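Side-chain contacts in 3-oxoacyl-[acyl-carrier-protein] synthase (Arabidopsis thaliana, PDB 2IX4), which catalyses the condensation steps of mitochondrial fatty acid synthesis, extending acyl chains by two carbons drawn from malonyl-ACP: residues D38-K43 / L51-Q56; A133-L136 / K140-R143. All coordinates share one frame; numbering follows the deposited sequence.

Interaction 1: D38-K43 / L51-Q56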
loop_
_atom_site.group_PDB
_atom_site.type_symbol
_atom_site.label_atom_id
_atom_site.label_comp_id
_atom_site.label_asym_id
_atom_site.label_seq_id
_atom_site.Cartn_x
_atom_site.Cartn_y
_atom_site.Cartn_z
ATOM N N ASP A 38 18.572 18.388 15.200
ATOM C CA ASP A 38 18.676 16.926 15.215
ATOM C C ASP A 38 17.448 16.244 14.614
ATOM O O ASP A 38 17.542 15.146 14.056
ATOM C CB ASP A 38 18.900 16.413 16.641
ATOM C CG ASP A 38 20.296 16.715 17.165
ATOM O OD1 ASP A 38 20.438 16.939 18.387
ATOM O OD2 ASP A 38 21.256 16.725 16.366
ATOM N N ASP A 39 16.300 16.906 14.727
ATOM C CA ASP A 39 15.026 16.359 14.262
ATOM C C ASP A 39 14.893 16.334 12.734
ATOM O O ASP A 39 14.000 15.676 12.199
ATOM C CB ASP A 39 13.864 17.134 14.889
ATOM C CG ASP A 39 13.883 17.091 16.412
ATOM O OD1 ASP A 39 14.326 16.070 16.985
ATOM O OD2 ASP A 39 13.446 18.078 17.038
ATOM N N LEU A 40 15.785 17.042 12.043
ATOM C CA LEU A 40 15.782 17.103 10.579
ATOM C C LEU A 40 16.215 15.786 9.936
ATOM O O LEU A 40 15.942 15.548 8.755
ATOM C CB LEU A 40 16.699 18.229 10.085
ATOM C CG LEU A 40 16.440 19.675 10.518
ATOM C CD1 LEU A 40 17.661 20.534 10.222
ATOM C CD2 LEU A 40 15.212 20.250 9.839
ATOM N N LYS A 41 16.890 14.946 10.727
ATOM C CA LYS A 41 17.489 13.680 10.274
ATOM C C LYS A 41 18.539 13.900 9.182
ATOM O O LYS A 41 18.646 13.105 8.247
ATOM C CB LYS A 41 16.421 12.670 9.808
ATOM C CG LYS A 41 15.297 12.375 10.803
ATOM C CD LYS A 41 15.804 11.810 12.130
ATOM C CE LYS A 41 14.646 11.491 13.077
ATOM N NZ LYS A 41 13.729 12.665 13.334
ATOM N N MET A 42 19.316 14.974 9.316
ATOM C CA MET A 42 20.301 15.361 8.304
ATOM C C MET A 42 21.752 15.192 8.768
ATOM O O MET A 42 22.588 16.063 8.534
ATOM C CB MET A 42 20.049 16.802 7.847
ATOM C CG MET A 42 18.828 16.970 6.957
ATOM S SD MET A 42 18.420 18.697 6.624
ATOM C CE MET A 42 19.889 19.265 5.768
ATOM N N LYS A 43 22.050 14.059 9.404
ATOM C CA LYS A 43 23.403 13.790 9.916
ATOM C C LYS A 43 24.492 13.807 8.833
ATOM O O LYS A 43 25.652 14.087 9.127
ATOM C CB LYS A 43 23.446 12.472 10.709
ATOM C CG LYS A 43 23.252 11.209 9.881
ATOM C CD LYS A 43 23.163 9.973 10.771
ATOM C CE LYS A 43 23.128 8.695 9.950
ATOM N NZ LYS A 43 21.909 8.623 9.099
ATOM N N LEU A 51 21.271 24.328 9.423
ATOM C CA LEU A 51 20.770 25.622 9.890
ATOM C C LEU A 51 19.872 26.292 8.854
ATOM O O LEU A 51 18.767 26.725 9.184
ATOM C CB LEU A 51 21.922 26.556 10.287
ATOM C CG LEU A 51 22.660 26.289 11.607
ATOM C CD1 LEU A 51 23.991 27.035 11.642
ATOM C CD2 LEU A 51 21.815 26.655 12.820
ATOM N N TYR A 52 20.339 26.352 7.607
ATOM C CA TYR A 52 19.537 26.902 6.514
ATOM C C TYR A 52 18.205 26.171 6.371
ATOM O O TYR A 52 17.156 26.805 6.238
ATOM C CB TYR A 52 20.285 26.862 5.173
ATOM C CG TYR A 52 19.336 26.911 3.988
ATOM C CD1 TYR A 52 18.889 28.128 3.474
ATOM C CD2 TYR A 52 18.856 25.733 3.406
ATOM C CE1 TYR A 52 18.001 28.170 2.401
ATOM C CE2 TYR A 52 17.962 25.764 2.344
ATOM C CZ TYR A 52 17.546 26.983 1.844
ATOM O OH TYR A 52 16.668 27.006 0.789
ATOM N N THR A 53 18.259 24.840 6.384
ATOM C CA THR A 53 17.077 24.016 6.152
ATOM C C THR A 53 16.025 24.232 7.237
ATOM O O THR A 53 14.843 24.410 6.930
ATOM C CB THR A 53 17.437 22.514 6.025
ATOM O OG1 THR A 53 18.390 22.341 4.969
ATOM C CG2 THR A 53 16.201 21.682 5.714
ATOM N N PHE A 54 16.465 24.227 8.498
ATOM C CA PHE A 54 15.584 24.482 9.641
ATOM C C PHE A 54 14.789 25.779 9.476
ATOM O O PHE A 54 13.583 25.814 9.717
ATOM C CB PHE A 54 16.393 24.526 10.944
ATOM C CG PHE A 54 15.542 24.568 12.185
ATOM C CD1 PHE A 54 15.031 23.396 12.734
ATOM C CD2 PHE A 54 15.250 25.782 12.806
ATOM C CE1 PHE A 54 14.239 23.430 13.883
ATOM C CE2 PHE A 54 14.457 25.826 13.955
ATOM C CZ PHE A 54 13.954 24.645 14.494
ATOM N N ASP A 55 15.479 26.833 9.054
ATOM C CA ASP A 55 14.874 28.142 8.844
ATOM C C ASP A 55 13.808 28.164 7.749
ATOM O O ASP A 55 12.966 29.059 7.729
ATOM C CB ASP A 55 15.959 29.178 8.546
ATOM C CG ASP A 55 16.678 29.655 9.800
ATOM O OD1 ASP A 55 16.340 29.198 10.916
ATOM O OD2 ASP A 55 17.584 30.503 9.669
ATOM N N GLN A 56 13.828 27.175 6.857
ATOM C CA GLN A 56 12.855 27.121 5.756
ATOM C C GLN A 56 11.545 26.454 6.157
ATOM O O GLN A 56 10.581 26.454 5.389
ATOM C CB GLN A 56 13.442 26.426 4.521
ATOM C CG GLN A 56 14.782 26.979 4.037
ATOM C CD GLN A 56 14.878 28.490 4.128
ATOM O OE1 GLN A 56 14.140 29.219 3.456
ATOM N NE2 GLN A 56 15.806 28.971 4.953
#

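Interaction 2: A133-L136 / K140-R143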
loop_
_atom_site.group_PDB
_atom_site.type_symbol
_atom_site.label_atom_id
_atom_site.label_comp_id
_atom_site.label_asym_id
_atom_site.label_seq_id
_atom_site.Cartn_x
_atom_site.Cartn_y
_atom_site.Cartn_z
ATOM N N ALA A 133 20.536 9.287 -0.043
ATOM C CA ALA A 133 20.931 8.695 -1.321
ATOM C C ALA A 133 21.008 9.739 -2.442
ATOM O O ALA A 133 21.933 9.717 -3.256
ATOM C CB ALA A 133 19.978 7.574 -1.695
ATOM N N ALA A 134 20.038 10.652 -2.470
ATOM C CA ALA A 134 20.008 11.726 -3.464
ATOM C C ALA A 134 21.187 12.686 -3.300
ATOM O O ALA A 134 21.680 13.253 -4.283
ATOM C CB ALA A 134 18.694 12.476 -3.392
ATOM N N GLN A 135 21.642 12.851 -2.057
ATOM C CA GLN A 135 22.833 13.652 -1.754
ATOM C C GLN A 135 24.083 13.058 -2.409
ATOM O O GLN A 135 24.973 13.794 -2.839
ATOM C CB GLN A 135 23.028 13.768 -0.236
ATOM C CG GLN A 135 24.115 14.745 0.198
ATOM C CD GLN A 135 24.503 14.591 1.658
ATOM O OE1 GLN A 135 24.031 13.686 2.350
ATOM N NE2 GLN A 135 25.370 15.475 2.135
ATOM N N LEU A 136 24.135 11.727 -2.486
ATOM C CA LEU A 136 25.229 11.023 -3.164
ATOM C C LEU A 136 25.286 11.358 -4.656
ATOM O O LEU A 136 26.370 11.460 -5.229
ATOM C CB LEU A 136 25.122 9.506 -2.962
ATOM C CG LEU A 136 25.080 8.958 -1.532
ATOM C CD1 LEU A 136 24.916 7.448 -1.550
ATOM C CD2 LEU A 136 26.325 9.350 -0.734
ATOM N N LYS A 140 28.332 13.541 -6.093
ATOM C CA LYS A 140 29.064 12.536 -6.872
ATOM C C LYS A 140 29.789 11.517 -5.989
ATOM O O LYS A 140 30.993 11.296 -6.134
ATOM C CB LYS A 140 30.019 13.184 -7.886
ATOM C CG LYS A 140 29.326 13.801 -9.094
ATOM C CD LYS A 140 29.074 15.288 -8.922
ATOM C CE LYS A 140 30.262 16.120 -9.396
ATOM N NZ LYS A 140 30.393 16.112 -10.877
ATOM N N ARG A 141 29.038 10.907 -5.074
ATOM C CA ARG A 141 29.579 9.916 -4.147
ATOM C C ARG A 141 28.729 8.641 -4.133
ATOM O O ARG A 141 28.454 8.077 -3.070
ATOM C CB ARG A 141 29.690 10.504 -2.732
ATOM C CG ARG A 141 30.722 11.623 -2.579
ATOM C CD ARG A 141 30.842 12.109 -1.133
ATOM N NE ARG A 141 29.584 12.648 -0.610
ATOM C CZ ARG A 141 28.836 12.060 0.323
ATOM N NH1 ARG A 141 29.210 10.903 0.860
ATOM N NH2 ARG A 141 27.708 12.634 0.726
ATOM N N LEU A 142 28.333 8.184 -5.321
ATOM C CA LEU A 142 27.401 7.059 -5.452
ATOM C C LEU A 142 27.970 5.703 -5.033
ATOM O O LEU A 142 27.209 4.777 -4.759
ATOM C CB LEU A 142 26.829 6.979 -6.871
ATOM C CG LEU A 142 25.505 7.699 -7.136
ATOM C CD1 LEU A 142 25.157 7.634 -8.615
ATOM C CD2 LEU A 142 24.370 7.121 -6.293
ATOM N N ARG A 143 29.297 5.594 -4.985
ATOM C CA ARG A 143 29.975 4.382 -4.510
ATOM C C ARG A 143 29.534 4.002 -3.092
ATOM O O ARG A 143 29.511 2.821 -2.739
ATOM C CB ARG A 143 31.495 4.579 -4.553
ATOM C CG ARG A 143 32.322 3.391 -4.074
ATOM C CD ARG A 143 33.689 3.838 -3.560
ATOM N NE ARG A 143 34.543 2.696 -3.234
ATOM C CZ ARG A 143 35.436 2.157 -4.062
ATOM N NH1 ARG A 143 35.615 2.657 -5.280
ATOM N NH2 ARG A 143 36.157 1.117 -3.668
#

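Interaction 1: D38-K43 / L51-Q56
Met42 and Thr53 meet tip to tip, the thioether end of one lying against the branched carbon of the other. Met42 runs extended through CG, then bends at its last torsion (chi3 62°), which swings CE toward the threonine hydroxyl while SD stays over the methyl. The evidence is a Met42 CE to Thr53 OG1 distance of 3.5 Å and a Met42 SD to Thr53 CG2 distance of 3.8 Å. This is van der Waals contact: Thr53 OG1, opposite the carbonyl carbon across its CA-CB bond (chi1 -57°), is hydrogen-bonded to Thr49 O one turn back in its own helix.

Leu40 sits beside this pair, and its two methyls reach different parts of the helix. Its CD1 rests on the helix backbone, 4.2 Å from Phe54 N, and lies 4.3 Å from Phe54 CB. The other methyl, CD2, comes at the edge of the phenyl ring near its plane, with Leu40 CD2 4.3 Å from Phe54 CD1, so the ring is met at its rim, and no stack forms. The same Leu40 CD2 also comes within 4.5 Å of Thr53 CG2, which ties the leucine to the methionine-threonine pair. No hydrogen bond joins 38-43 to 51-56; 181 Å² is buried between them, and every side-chain approach is van der Waals.

The Tyr52 hydroxyl is bonded to Leu142 N of the second subunit, while Met42 and Thr53 both pack on Ile137 of that subunit. Helix 212-220 closes the contact through Ala212, which touches Leu40, Met42 and Thr53. The pattern is that of a 3-10 turn and the loop after it, packed against the helix they lead into, all lying in the connection between antiparallel strands 32-34 and 61-63 of this thiolase-like ketosynthase.

Interaction 2: A133-L136 / K140-R143
Leu136 and Arg141 are joined first through the main chain: Arg141 N donates to Leu136 O at 2.7 Å, nearly straight at 170°, and sits on a lone pair in the carbonyl plane. This bond is part of the Schellman motif that ends helix 127-138, in which Lys140 turns the chain with a positive phi. Although Lys140 N lies 3.0 Å from the same Leu136 O, its poor angle excludes a bond.

The van der Waals contacts centre on the Leu136 side chain, which crosses that of Arg141 at about a right angle. Leu136 CD2 covers one face of the guanidinium, 3.6 Å from Arg141 NH1, and also approaches Arg141 O at 3.4 Å. The apolar pair is Leu142 CD2 on Leu136 CB, at 4.2 Å. With alanine in place of Leu136, that guanidinium face would probably lose its methyl cover, leaving the group held mainly by Glu139.

Polar ends make up the third group. Gln135 CD lies at the guanidinium edge, 3.9 Å from Arg141 NH2, with amide and guanidinium planes 84° apart, and no bond passes between them. Gln135 OE1 is hydrogen-bonded to Ser44 OG, and Lys140 NZ forms a salt bridge with Glu48 of the second subunit.

The chemistry implies that buried Gln135 and Arg141 share one carboxylate, Glu139, Gln135 NE2 using OE2 and Arg141 NH2 using OE1.

Overall arrangement
Interactions 1 and 2 follow one another along the chain, their centres 19 Å apart and their nearest atoms about 7 Å apart, without touching. Within one subunit, Lys43 forms a salt bridge with Glu132, one residue before segment 133-136. Across the dimer, segment 51-56 of one subunit lies against 140-143 of the other, as in the packing of Leu142 on Thr53 of the second subunit. Both contacts lie away from the potassium site and from Cys179, His320 and His359, the probable catalytic residues. Helix 212-220, which interaction 1 touches at Ala212, also carries Phe218 of the hexanoic acid pocket.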